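Local coordinates for organic hydroperoxide resistance protein (Elizabethkingia anophelis NUHP1, PDB 6D9N), which probably reduces organic hydroperoxides to alcohols, as a thiol-dependent peroxidase of the OsmC/Ohr family, at the interface of chains A and B. Sequence-based numbering; all coordinates share one arbitrary frame. Chains: chain A/B, Organic hydroperoxide resistance protein.

Contact 1: the interface of chains A and B. Residues chain A 56-57, 59-61, 63; chain B 17, 27, 29, 34, 57.
A:Ala60 meets B:Ala17, B:Val27 and B:Leu34, and apolar packing carries the contact. The methyl CB of B:Ala17 lies against the helix backbone of A:Ala60, 3.7 Å from its CA. The A:Ala60 methyl points elsewhere, with its CB 3.8 Å from CD2 of B:Leu34. CG2 of B:Val27 also touches A:Ala60. The small alanine side chains probably let strand 11-20 and the helix come close.

The leucines form a second cluster. In B:Leu34, CG stands anti to the backbone N (chi1 179°), which carries the branched tip toward helix 54-77 of chain A. Its CD1 meets CD2 of A:Leu57 at 3.8 Å, and the two side chains cross at about a right angle. A:Leu57 and B:Leu57 are the same residue in the two copies. Their CD2 methyls touch at 3.8 Å, and their side chains cross obliquely. The other methyl of B:Leu57, CD1, rests on CA of A:Gly61 at 3.7 Å, where the helix presents bare backbone.

The thioether forms a third group. SD of A:Met56 lies 3.7 Å from CB of B:Ser29 and also touches CB of B:Leu34.

The polar bonds seen here all stay within one chain. The hydroxyl OG of A:Ser63 bonds the carbonyl O of A:Ala59 at 3.0 Å and also bonds that of A:Ala60, coming from above its carbonyl plane. Its chi1 of 64° turns it back to its own helix, while CG2 of B:Val27 packs against it. In chain B, OG of B:Ser29 accepts an almost straight bond (174°) from the backbone N of B:Leu34 at 3.1 Å. This ties the end of strand 25-29 to the segment that supplies the leucine.

The site lies where helix 54-77 of chain A packs on strands 11-20 and 25-29 of chain B and touches the equivalent helix of chain B.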
ATOM      1  N   MET A  56       4.654   3.857  -5.288  1.00  7.95           N
ATOM      2  CA  MET A  56       4.634   5.102  -4.531  1.00  8.29           C
ATOM      3  C   MET A  56       3.493   5.132  -3.511  1.00  7.19           C
ATOM      4  O   MET A  56       3.666   5.618  -2.376  1.00  8.02           O
ATOM      5  CB  MET A  56       4.501   6.285  -5.517  1.00  8.54           C
ATOM      6  CG  MET A  56       4.664   7.659  -4.820  1.00  9.52           C
ATOM      7  SD  MET A  56       4.274   9.035  -5.925  1.00  9.78           S
ATOM      8  CE  MET A  56       5.598   8.899  -7.145  1.00 11.29           C
ATOM      9  N   LEU A  57       2.325   4.612  -3.889  1.00  7.20           N
ATOM     10  CA  LEU A  57       1.227   4.503  -2.942  1.00  7.44           C
ATOM     11  C   LEU A  57       1.592   3.580  -1.787  1.00  6.95           C
ATOM     12  O   LEU A  57       1.204   3.836  -0.638  1.00  7.35           O
ATOM     13  CB  LEU A  57      -0.045   4.035  -3.661  1.00  8.25           C
ATOM     14  CG  LEU A  57      -0.660   5.132  -4.540  1.00 11.35           C
ATOM     15  CD1 LEU A  57      -1.591   4.511  -5.620  1.00 12.43           C
ATOM     16  CD2 LEU A  57      -1.377   6.198  -3.734  1.00 14.43           C
ATOM     17  N   ALA A  59       4.694   3.059  -0.642  1.00  6.92           N
ATOM     18  CA  ALA A  59       5.651   3.798   0.193  1.00  7.36           C
ATOM     19  C   ALA A  59       4.937   4.818   1.085  1.00  7.42           C
ATOM     20  O   ALA A  59       5.228   4.948   2.291  1.00  7.52           O
ATOM     21  CB  ALA A  59       6.662   4.511  -0.689  1.00  7.60           C
ATOM     22  N   ALA A  60       3.991   5.562   0.519  1.00  7.50           N
ATOM     23  CA  ALA A  60       3.230   6.559   1.270  1.00  7.49           C
ATOM     24  C   ALA A  60       2.410   5.873   2.348  1.00  7.37           C
ATOM     25  O   ALA A  60       2.402   6.309   3.509  1.00  8.00           O
ATOM     26  CB  ALA A  60       2.325   7.320   0.299  1.00  8.92           C
ATOM     27  N   GLY A  61       1.707   4.797   1.979  1.00  7.65           N
ATOM     28  CA  GLY A  61       0.875   4.121   2.957  1.00  7.65           C
ATOM     29  C   GLY A  61       1.667   3.457   4.076  1.00  7.01           C
ATOM     30  O   GLY A  61       1.265   3.506   5.239  1.00  7.79           O
ATOM     31  N   SER A  63       4.798   4.208   5.163  1.00  7.25           N
ATOM     32  CA  SER A  63       5.409   5.213   6.043  1.00  7.69           C
ATOM     33  C   SER A  63       4.369   5.796   6.996  1.00  7.69           C
ATOM     34  O   SER A  63       4.623   5.952   8.199  1.00  7.91           O
ATOM     35  CB  SER A  63       6.143   6.295   5.244  1.00  8.32           C
ATOM     36  OG  SER A  63       5.274   7.066   4.429  1.00  9.61           O
TER
ATOM     37  N   ALA B  17       8.902   7.667   0.264  1.00  8.97           N
ATOM     38  CA  ALA B  17       7.984   8.638   0.840  1.00  8.77           C
ATOM     39  C   ALA B  17       8.339   8.831   2.303  1.00  9.09           C
ATOM     40  O   ALA B  17       8.945   7.958   2.928  1.00 11.14           O
ATOM     41  CB  ALA B  17       6.514   8.160   0.743  1.00  9.59           C
ATOM     42  N   VAL B  27       2.085  13.138   4.605  1.00  9.04           N
ATOM     43  CA  VAL B  27       2.927  12.232   3.834  0.61  9.07           C
ATOM     44  C   VAL B  27       3.306  12.899   2.517  1.00  9.05           C
ATOM     45  O   VAL B  27       2.513  13.638   1.913  1.00 10.73           O
ATOM     46  CB  VAL B  27       2.293  10.816   3.691  0.61 10.72           C
ATOM     47  CG1 VAL B  27       1.022  10.825   2.847  0.61 11.57           C
ATOM     48  CG2 VAL B  27       3.309   9.780   3.221  0.61 10.42           C
ATOM     49  N   SER B  29       5.741  12.018  -1.117  1.00 10.41           N
ATOM     50  CA  SER B  29       6.722  11.222  -1.864  1.00  9.37           C
ATOM     51  C   SER B  29       8.019  12.026  -2.036  1.00 10.80           C
ATOM     52  O   SER B  29       8.030  13.262  -1.964  1.00 11.71           O
ATOM     53  CB  SER B  29       6.157  10.798  -3.228  1.00  9.83           C
ATOM     54  OG  SER B  29       5.945  11.913  -4.044  1.00 10.05           O
ATOM     55  N   LEU B  34       3.180  13.048  -4.838  1.00 12.82           N
ATOM     56  CA  LEU B  34       2.116  12.774  -3.879  0.58 13.02           C
ATOM     57  C   LEU B  34       2.427  13.568  -2.605  1.00 12.60           C
ATOM     58  O   LEU B  34       3.531  13.453  -2.065  1.00 13.00           O
ATOM     59  CB  LEU B  34       2.060  11.258  -3.599  0.58 13.81           C
ATOM     60  CG  LEU B  34       1.083  10.634  -2.620  0.58 13.66           C
ATOM     61  CD1 LEU B  34       0.823   9.136  -2.931  0.58 13.86           C
ATOM     62  CD2 LEU B  34       1.578  10.762  -1.167  0.58 13.88           C
ATOM     63  N   LEU B  57      -4.926   4.490   1.289  1.00  7.66           N
ATOM     64  CA  LEU B  57      -3.773   4.382   0.396  1.00  7.47           C
ATOM     65  C   LEU B  57      -3.553   2.936  -0.030  1.00  7.03           C
ATOM     66  O   LEU B  57      -3.147   2.677  -1.171  1.00  7.67           O
ATOM     67  CB  LEU B  57      -2.525   4.960   1.077  1.00  7.99           C
ATOM     68  CG  LEU B  57      -2.511   6.479   1.184  1.00 10.87           C
ATOM     69  CD1 LEU B  57      -1.472   6.941   2.226  1.00 11.73           C
ATOM     70  CD2 LEU B  57      -2.262   7.122  -0.158  1.00 13.93           C
TER

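Contact 2: the interface of chains A and B. Residues chain A 53, 55-56, 59, 88, 90; chain B 13-16.
B:Ile15 packs against the first turn of helix 54-77 of chain A, and its backbone pairs with A:Val90. This is the close-fitting part of the contact. CG2 of B:Ile15 touches CB of A:Glu55 and CA of A:Met56, each at 3.7 Å. Its CG1 branch stands anti to the backbone N (chi1 -178°) and runs along A:Met56, touching its CG and its CE methyl. CD1 at the tip also reaches CE. The two side chains lie at a slant to each other. B:Ile15 buries 63 Å² here, more than any other residue of the contact.

Two backbone bonds hold it from the strand side. N of A:Val90 donates to O of B:Ile15 at 2.8 Å, and N of B:Ile15 donates to O of A:Val90 at 2.9 Å. This is an antiparallel bridge between strand 85-94 of chain A and strand 11-20 of chain B, which suggests that the sheet continues from one subunit into the other. The CG2 methyl of B:Thr14 touches O of A:Val90, while B:Thr14 itself buries almost nothing.

The looser part lies at A:Asn53 and B:Tyr13. They meet tip to tip. A:Asn53 hides 13 Å² and B:Tyr13 30 Å², each less than half of what B:Ile15 hides. The amide and ring planes stand 83° apart. The phenol OH lies close to the amide plane and accepts a bond from ND2 at 3.0 Å. A:Asn53 directly precedes the helix and caps its start. Its OD1 accepts a bond from the backbone N of A:Met56 at 2.8 Å, with the donor nearly in line with the C=O bond (162°).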
ATOM      1  N   ASN A  53       2.209   6.013  -8.851  1.00  9.01           N
ATOM      2  CA  ASN A  53       2.169   4.619  -9.271  1.00  8.77           C
ATOM      3  C   ASN A  53       1.940   3.779  -8.020  1.00  8.05           C
ATOM      4  O   ASN A  53       1.951   4.309  -6.891  1.00  8.31           O
ATOM      5  CB  ASN A  53       3.466   4.239 -10.026  1.00  9.25           C
ATOM      6  CG  ASN A  53       4.715   4.534  -9.212  1.00  8.50           C
ATOM      7  OD1 ASN A  53       4.842   4.112  -8.061  1.00  9.18           O
ATOM      8  ND2 ASN A  53       5.629   5.285  -9.810  1.00  9.91           N
ATOM      9  N   GLU A  55       3.701   1.565  -6.494  1.00  8.18           N
ATOM     10  CA  GLU A  55       4.862   1.462  -5.622  1.00  8.08           C
ATOM     11  C   GLU A  55       4.922   2.682  -4.715  1.00  7.53           C
ATOM     12  O   GLU A  55       5.193   2.577  -3.505  1.00  7.99           O
ATOM     13  CB  GLU A  55       6.151   1.367  -6.448  1.00  8.57           C
ATOM     14  CG  GLU A  55       6.291   0.154  -7.354  1.00 10.37           C
ATOM     15  CD  GLU A  55       5.698   0.293  -8.772  1.00 11.59           C
ATOM     16  OE1 GLU A  55       4.793   1.109  -9.016  1.00 11.24           O
ATOM     17  OE2 GLU A  55       6.056  -0.567  -9.632  1.00 13.83           O
ATOM     18  N   MET A  56       4.654   3.857  -5.288  1.00  7.95           N
ATOM     19  CA  MET A  56       4.634   5.102  -4.531  1.00  8.29           C
ATOM     20  C   MET A  56       3.493   5.132  -3.511  1.00  7.19           C
ATOM     21  O   MET A  56       3.666   5.618  -2.376  1.00  8.02           O
ATOM     22  CB  MET A  56       4.501   6.285  -5.517  1.00  8.54           C
ATOM     23  CG  MET A  56       4.664   7.659  -4.820  1.00  9.52           C
ATOM     24  SD  MET A  56       4.274   9.035  -5.925  1.00  9.78           S
ATOM     25  CE  MET A  56       5.598   8.899  -7.145  1.00 11.29           C
ATOM     26  N   ALA A  59       4.694   3.059  -0.642  1.00  6.92           N
ATOM     27  CA  ALA A  59       5.651   3.798   0.193  1.00  7.36           C
ATOM     28  C   ALA A  59       4.937   4.818   1.085  1.00  7.42           C
ATOM     29  O   ALA A  59       5.228   4.948   2.291  1.00  7.52           O
ATOM     30  CB  ALA A  59       6.662   4.511  -0.689  1.00  7.60           C
ATOM     31  N   ALA A  88       9.882   5.353   3.983  1.00  7.93           N
ATOM     32  CA  ALA A  88       9.766   4.026   3.369  1.00  7.87           C
ATOM     33  C   ALA A  88      10.244   4.147   1.933  1.00  7.76           C
ATOM     34  O   ALA A  88       9.701   4.962   1.181  1.00  8.90           O
ATOM     35  CB  ALA A  88       8.312   3.526   3.393  1.00  8.92           C
ATOM     36  N   VAL A  90      10.564   1.920  -1.420  1.00  7.96           N
ATOM     37  CA  VAL A  90       9.940   0.701  -1.956  1.00  8.19           C
ATOM     38  C   VAL A  90      10.549   0.396  -3.310  1.00  9.06           C
ATOM     39  O   VAL A  90      10.478   1.236  -4.208  1.00  9.95           O
ATOM     40  CB  VAL A  90       8.425   0.882  -2.068  1.00  9.05           C
ATOM     41  CG1 VAL A  90       7.784  -0.331  -2.736  1.00 10.76           C
ATOM     42  CG2 VAL A  90       7.821   1.114  -0.659  1.00  9.44           C
TER
ATOM     43  N   TYR B  13      13.162  -0.483 -10.018  1.00 11.72           N
ATOM     44  CA  TYR B  13      12.680   0.862  -9.743  1.00 11.07           C
ATOM     45  C   TYR B  13      12.481   0.968  -8.234  1.00 10.19           C
ATOM     46  O   TYR B  13      12.012   0.016  -7.607  1.00 10.68           O
ATOM     47  CB  TYR B  13      11.333   1.104 -10.471  1.00 11.19           C
ATOM     48  CG  TYR B  13      10.581   2.356 -10.071  1.00 10.46           C
ATOM     49  CD1 TYR B  13      10.975   3.607 -10.530  1.00 11.03           C
ATOM     50  CD2 TYR B  13       9.474   2.282  -9.242  1.00 10.72           C
ATOM     51  CE1 TYR B  13      10.309   4.762 -10.153  1.00 11.26           C
ATOM     52  CE2 TYR B  13       8.763   3.419  -8.875  1.00 10.86           C
ATOM     53  CZ  TYR B  13       9.183   4.660  -9.346  1.00 10.72           C
ATOM     54  OH  TYR B  13       8.460   5.772  -8.967  1.00 11.24           O
ATOM     55  N   THR B  14      12.833   2.126  -7.648  1.00 10.45           N
ATOM     56  CA  THR B  14      12.614   2.397  -6.232  1.00 10.44           C
ATOM     57  C   THR B  14      12.045   3.793  -6.069  1.00 10.20           C
ATOM     58  O   THR B  14      12.452   4.726  -6.775  1.00 12.60           O
ATOM     59  CB  THR B  14      13.959   2.282  -5.448  1.00 11.80           C
ATOM     60  OG1 THR B  14      14.543   0.990  -5.650  1.00 13.92           O
ATOM     61  CG2 THR B  14      13.769   2.478  -3.961  1.00 13.46           C
ATOM     62  N   ILE B  15      11.113   3.942  -5.119  1.00  8.95           N
ATOM     63  CA  ILE B  15      10.486   5.236  -4.836  1.00  9.31           C
ATOM     64  C   ILE B  15      10.323   5.356  -3.328  1.00  8.73           C
ATOM     65  O   ILE B  15       9.939   4.386  -2.660  1.00  9.21           O
ATOM     66  CB  ILE B  15       9.149   5.397  -5.589  1.00 10.64           C
ATOM     67  CG1 ILE B  15       8.513   6.773  -5.344  1.00 12.32           C
ATOM     68  CG2 ILE B  15       8.153   4.256  -5.281  1.00 10.51           C
ATOM     69  CD1 ILE B  15       9.273   7.953  -5.892  1.00 14.23           C
ATOM     70  N   GLY B  16      10.572   6.553  -2.783  1.00  9.43           N
ATOM     71  CA  GLY B  16      10.420   6.778  -1.351  1.00  9.99           C
ATOM     72  C   GLY B  16       9.296   7.730  -1.002  1.00  9.47           C
ATOM     73  O   GLY B  16       8.818   8.536  -1.820  1.00  9.84           O
TER

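Contact 1 and contact 2 are neighbouring patches of one two-fold interface, their C-alpha centres about 7 Å apart. Both use the start of helix 54-77 of chain A and strand 11-20 of chain B. They share A:Met56 and A:Ala59. A:Met56 spans both patches, with its sulfur facing contact 1 and its methyl facing contact 2. Contact 1 is apolar packing, and contact 2 adds backbone pairing and a side-chain hydrogen bond. Each has a twin with the chains exchanged. Together they fit the intertwined dimer typical of the OsmC/Ohr family.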